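Local coordinates for ABC transporter, substrate binding protein (Aeropyrum pernix, PDB 3EAF) that probably captures a small solute outside the cell and hands it to the membrane components of an ABC importer, at residues Ile272-Ala275 / Ala276-Asn279; Glu65-Tyr68 / Arg69-Arg72. All blocks are in the same frame, centred on the assembly; numbering follows the deposited sequence.

Contact 1. Residues Ile272-Ala275 / Ala276-Asn279; sequences IFEA and ARMN
At the C-terminal end of helix 267-278, N279 turns its amide back onto the last turn: ND2 donates to A275 O over 2.9 Å, nearly straight at 164° and close to the plane of the amide, while N279 N makes a weak bond to the same oxygen. With CG beside its own backbone N (chi1 -67°), the N279 side chain reaches the A275 carbonyl and adds a firmer bond to that weak one. On the buried side, A276 N donates to I272 O (2.9 Å) and A276 CB sits 3.5 Å from F273 O, while the I272 and A275 side chains meet F294 of helix 288-304. This is the final turn of a helix in the periplasmic-binding-protein fold, packed between helices 18-38 and 288-304. R277 lies on the solvent side. Bent at chi3 (-62°), it folds back so that one guanidinium face rests over F273 O and E274 CA, with NH2 3.5 Å from E274 CB; this is packing rather than a salt bridge, since R277 NH2 and E274 OE2 are 5.3 Å apart. The E274 carboxylate is instead held by Y34 and K38 of helix 18-38. The selenomethionine M278, exposed but bordering Y34 and E37 of that helix, slants across the E274 side chain, its SE 3.9 Å from E274 OE2 and its CG 3.4 Å from E274 O.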
loop_
_atom_site.group_PDB
_atom_site.type_symbol
_atom_site.label_atom_id
_atom_site.label_comp_id
_atom_site.label_asym_id
_atom_site.label_seq_id
_atom_site.Cartn_x
_atom_site.Cartn_y
_atom_site.Cartn_z
ATOM N N ILE A 272 4.236 3.915 -17.155
ATOM C CA ILE A 272 3.383 4.931 -16.537
ATOM C C ILE A 272 3.568 6.302 -17.205
ATOM O O ILE A 272 2.590 6.989 -17.496
ATOM C CB ILE A 272 3.579 5.008 -14.986
ATOM C CG1 ILE A 272 3.246 3.648 -14.352
ATOM C CG2 ILE A 272 2.703 6.127 -14.382
ATOM C CD1 ILE A 272 3.555 3.509 -12.855
ATOM N N PHE A 273 4.817 6.688 -17.458
ATOM C CA PHE A 273 5.112 7.941 -18.154
ATOM C C PHE A 273 4.491 8.016 -19.549
ATOM O O PHE A 273 4.042 9.085 -19.967
ATOM C CB PHE A 273 6.625 8.196 -18.224
ATOM C CG PHE A 273 7.197 8.737 -16.944
ATOM C CD1 PHE A 273 6.620 9.848 -16.326
ATOM C CD2 PHE A 273 8.311 8.153 -16.361
ATOM C CE1 PHE A 273 7.140 10.357 -15.148
ATOM C CE2 PHE A 273 8.840 8.660 -15.170
ATOM C CZ PHE A 273 8.251 9.760 -14.567
ATOM N N GLU A 274 4.454 6.886 -20.254
ATOM C CA GLU A 274 3.797 6.837 -21.561
ATOM C C GLU A 274 2.282 6.996 -21.400
ATOM O O GLU A 274 1.648 7.730 -22.164
ATOM C CB GLU A 274 4.134 5.553 -22.330
ATOM C CG GLU A 274 3.768 5.651 -23.827
ATOM C CD GLU A 274 3.711 4.312 -24.551
ATOM O OE1 GLU A 274 3.941 3.259 -23.923
ATOM O OE2 GLU A 274 3.420 4.317 -25.771
ATOM N N ALA A 275 1.715 6.315 -20.401
ATOM C CA ALA A 275 0.289 6.436 -20.091
ATOM C C ALA A 275 -0.087 7.891 -19.835
ATOM O O ALA A 275 -1.083 8.387 -20.371
ATOM C CB ALA A 275 -0.081 5.556 -18.900
ATOM N N ALA A 276 0.738 8.572 -19.041
ATOM C CA ALA A 276 0.584 9.998 -18.767
ATOM C C ALA A 276 0.599 10.857 -20.042
ATOM O O ALA A 276 -0.281 11.706 -20.226
ATOM C CB ALA A 276 1.650 10.464 -17.790
ATOM N N ARG A 277 1.575 10.631 -20.926
ATOM C CA ARG A 277 1.652 11.400 -22.177
ATOM C C ARG A 277 0.411 11.201 -23.038
ATOM O O ARG A 277 -0.122 12.159 -23.582
ATOM C CB ARG A 277 2.909 11.062 -22.992
ATOM C CG ARG A 277 4.224 11.565 -22.402
ATOM C CD ARG A 277 5.405 11.353 -23.383
ATOM N NE ARG A 277 5.651 9.936 -23.688
ATOM C CZ ARG A 277 6.457 9.136 -22.989
ATOM N NH1 ARG A 277 7.118 9.593 -21.931
ATOM N NH2 ARG A 277 6.605 7.867 -23.349
HETATM N N MSE A 278 -0.040 9.954 -23.152
HETATM C CA MSE A 278 -1.201 9.598 -23.976
HETATM C C MSE A 278 -2.524 10.147 -23.436
HETATM O O MSE A 278 -3.500 10.280 -24.181
HETATM C CB MSE A 278 -1.297 8.082 -24.131
HETATM C CG MSE A 278 -0.192 7.484 -24.979
HETATM SE SE MSE A 278 -0.127 5.543 -24.850
HETATM C CE MSE A 278 -1.900 5.108 -25.556
ATOM N N ASN A 279 -2.547 10.471 -22.145
ATOM C CA ASN A 279 -3.756 10.964 -21.504
ATOM C C ASN A 279 -3.658 12.405 -20.981
ATOM O O ASN A 279 -4.464 12.836 -20.164
ATOM C CB ASN A 279 -4.208 9.975 -20.425
ATOM C CG ASN A 279 -4.681 8.652 -21.015
ATOM O OD1 ASN A 279 -5.821 8.529 -21.457
ATOM N ND2 ASN A 279 -3.804 7.658 -21.022
#

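Contact 2. Residues Glu65-Tyr68 / Arg69-Arg72; sequences EEYY and REFR
R69 folds back along helix 61-74, bent at chi3 (-61°), and lays one guanidinium face over E65 O and E66 CA. Its NH2 approaches E66 CG at 3.4 Å, with the E66 carboxylate plane turned almost perpendicular to the guanidinium. A water in the guanidinium plane, 2.8 Å from R69 NH1, donates to E65 OE1, bridging charges too far apart for a salt bridge. Y67 and E70 run side by side in the same direction, ring and carboxylate planes only 21° apart, E70 OE1 lying 3.4 Å from Y67 CD1. The F71 ring leans over its own helix, one face above Y67 O, with CG 3.2 Å from that oxygen, which also accepts F71 N at 2.8 Å. With F71 cut back to an alanine, the Y67 carbonyl would probably lose the ring over it, and a gap is likely to open against I53 and I80 of the adjoining strands. Y68 and R72 cross with ring and guanidinium 80° apart, R72 NH1 3.8 Å from Y68 CE2; both polar ends meet D98 of helix 85-98. E70 also pairs with R74 in the same helix, while its salt bridge to R55, with those of E65 to K90 and R72 to D98, probably helps tie this helix to strand 47-56 and helix 85-98.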
loop_
_atom_site.group_PDB
_atom_site.type_symbol
_atom_site.label_atom_id
_atom_site.label_comp_id
_atom_site.label_asym_id
_atom_site.label_seq_id
_atom_site.Cartn_x
_atom_site.Cartn_y
_atom_site.Cartn_z
ATOM N N GLU A 65 -19.710 -0.384 1.598
ATOM C CA GLU A 65 -20.640 -1.510 1.451
ATOM C C GLU A 65 -21.774 -1.219 0.456
ATOM O O GLU A 65 -22.228 -2.115 -0.259
ATOM C CB GLU A 65 -21.199 -1.921 2.819
ATOM C CG GLU A 65 -20.122 -2.362 3.814
ATOM C CD GLU A 65 -20.684 -2.930 5.102
ATOM O OE1 GLU A 65 -21.834 -3.427 5.092
ATOM O OE2 GLU A 65 -19.973 -2.884 6.133
ATOM N N GLU A 66 -22.217 0.034 0.406
ATOM C CA GLU A 66 -23.226 0.457 -0.573
ATOM C C GLU A 66 -22.711 0.371 -2.021
ATOM O O GLU A 66 -23.402 -0.152 -2.906
ATOM C CB GLU A 66 -23.730 1.864 -0.243
ATOM C CG GLU A 66 -24.716 1.882 0.930
ATOM C CD GLU A 66 -24.834 3.234 1.614
ATOM O OE1 GLU A 66 -24.108 4.182 1.240
ATOM O OE2 GLU A 66 -25.662 3.344 2.543
ATOM N N TYR A 67 -21.500 0.875 -2.254
ATOM C CA TYR A 67 -20.888 0.801 -3.582
ATOM C C TYR A 67 -20.504 -0.621 -3.984
ATOM O O TYR A 67 -20.518 -0.950 -5.174
ATOM C CB TYR A 67 -19.686 1.737 -3.693
ATOM C CG TYR A 67 -20.040 3.209 -3.710
ATOM C CD1 TYR A 67 -21.213 3.665 -4.314
ATOM C CD2 TYR A 67 -19.188 4.156 -3.141
ATOM C CE1 TYR A 67 -21.534 5.023 -4.335
ATOM C CE2 TYR A 67 -19.495 5.510 -3.172
ATOM C CZ TYR A 67 -20.673 5.934 -3.762
ATOM O OH TYR A 67 -20.985 7.276 -3.792
ATOM N N TYR A 68 -20.170 -1.458 -3.003
ATOM C CA TYR A 68 -19.910 -2.875 -3.268
ATOM C C TYR A 68 -21.151 -3.573 -3.820
ATOM O O TYR A 68 -21.076 -4.293 -4.816
ATOM C CB TYR A 68 -19.429 -3.625 -2.020
ATOM C CG TYR A 68 -19.267 -5.107 -2.305
ATOM C CD1 TYR A 68 -18.168 -5.572 -3.034
ATOM C CD2 TYR A 68 -20.233 -6.037 -1.897
ATOM C CE1 TYR A 68 -18.022 -6.923 -3.333
ATOM C CE2 TYR A 68 -20.089 -7.405 -2.197
ATOM C CZ TYR A 68 -18.982 -7.834 -2.913
ATOM O OH TYR A 68 -18.809 -9.168 -3.213
ATOM N N ARG A 69 -22.287 -3.360 -3.154
ATOM C CA ARG A 69 -23.554 -3.918 -3.608
ATOM C C ARG A 69 -23.914 -3.400 -5.008
ATOM O O ARG A 69 -24.350 -4.174 -5.845
ATOM C CB ARG A 69 -24.673 -3.684 -2.584
ATOM C CG ARG A 69 -24.486 -4.493 -1.285
ATOM C CD ARG A 69 -25.711 -4.456 -0.362
ATOM N NE ARG A 69 -26.046 -3.098 0.078
ATOM C CZ ARG A 69 -25.562 -2.512 1.173
ATOM N NH1 ARG A 69 -24.703 -3.151 1.968
ATOM N NH2 ARG A 69 -25.936 -1.276 1.476
ATOM N N GLU A 70 -23.677 -2.111 -5.260
ATOM C CA GLU A 70 -23.851 -1.520 -6.590
ATOM C C GLU A 70 -22.952 -2.177 -7.646
ATOM O O GLU A 70 -23.427 -2.550 -8.721
ATOM C CB GLU A 70 -23.604 -0.003 -6.564
ATOM C CG GLU A 70 -23.764 0.665 -7.937
ATOM C CD GLU A 70 -23.586 2.181 -7.921
ATOM O OE1 GLU A 70 -22.773 2.702 -7.128
ATOM O OE2 GLU A 70 -24.252 2.860 -8.732
ATOM N N PHE A 71 -21.659 -2.302 -7.346
ATOM C CA PHE A 71 -20.722 -2.986 -8.245
ATOM C C PHE A 71 -21.235 -4.384 -8.610
ATOM O O PHE A 71 -21.266 -4.748 -9.785
ATOM C CB PHE A 71 -19.322 -3.115 -7.616
ATOM C CG PHE A 71 -18.537 -1.828 -7.547
ATOM C CD1 PHE A 71 -18.777 -0.779 -8.430
ATOM C CD2 PHE A 71 -17.512 -1.688 -6.610
ATOM C CE1 PHE A 71 -18.024 0.398 -8.359
ATOM C CE2 PHE A 71 -16.759 -0.520 -6.529
ATOM C CZ PHE A 71 -17.014 0.528 -7.405
ATOM N N ARG A 72 -21.632 -5.157 -7.599
ATOM C CA ARG A 72 -22.065 -6.545 -7.798
ATOM C C ARG A 72 -23.439 -6.653 -8.468
ATOM O O ARG A 72 -23.602 -7.381 -9.452
ATOM C CB ARG A 72 -22.090 -7.302 -6.463
ATOM C CG ARG A 72 -22.531 -8.764 -6.582
ATOM C CD ARG A 72 -22.833 -9.377 -5.222
ATOM N NE ARG A 72 -23.989 -8.756 -4.583
ATOM C CZ ARG A 72 -24.207 -8.714 -3.270
ATOM N NH1 ARG A 72 -23.345 -9.255 -2.415
ATOM N NH2 ARG A 72 -25.292 -8.117 -2.811
HETATM O O HOH W 1 -24.160 -2.349 4.588
#

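How the contacts relate
Contact 2 comes first along the chain, on helix 61-74, and contact 1 follows some 200 residues later, on helix 267-278. Their centres lie 30 Å apart and their nearest atoms about 20 Å, so they do not touch. Even so, both belong to the lobe built on the sheet of strands 3-11, 47-56, 79-82 and 101-104. Helix 61-74 packs directly on strands 47-56 and 79-82, whereas helix 267-278 leans on helix 18-38, in an outer layer across the sheet from it. Between them the chain forms five strands of the second sheet, whose last two come after contact 1, consistent with the two-lobed architecture of periplasmic binding proteins, whose lobes are joined by crossing segments.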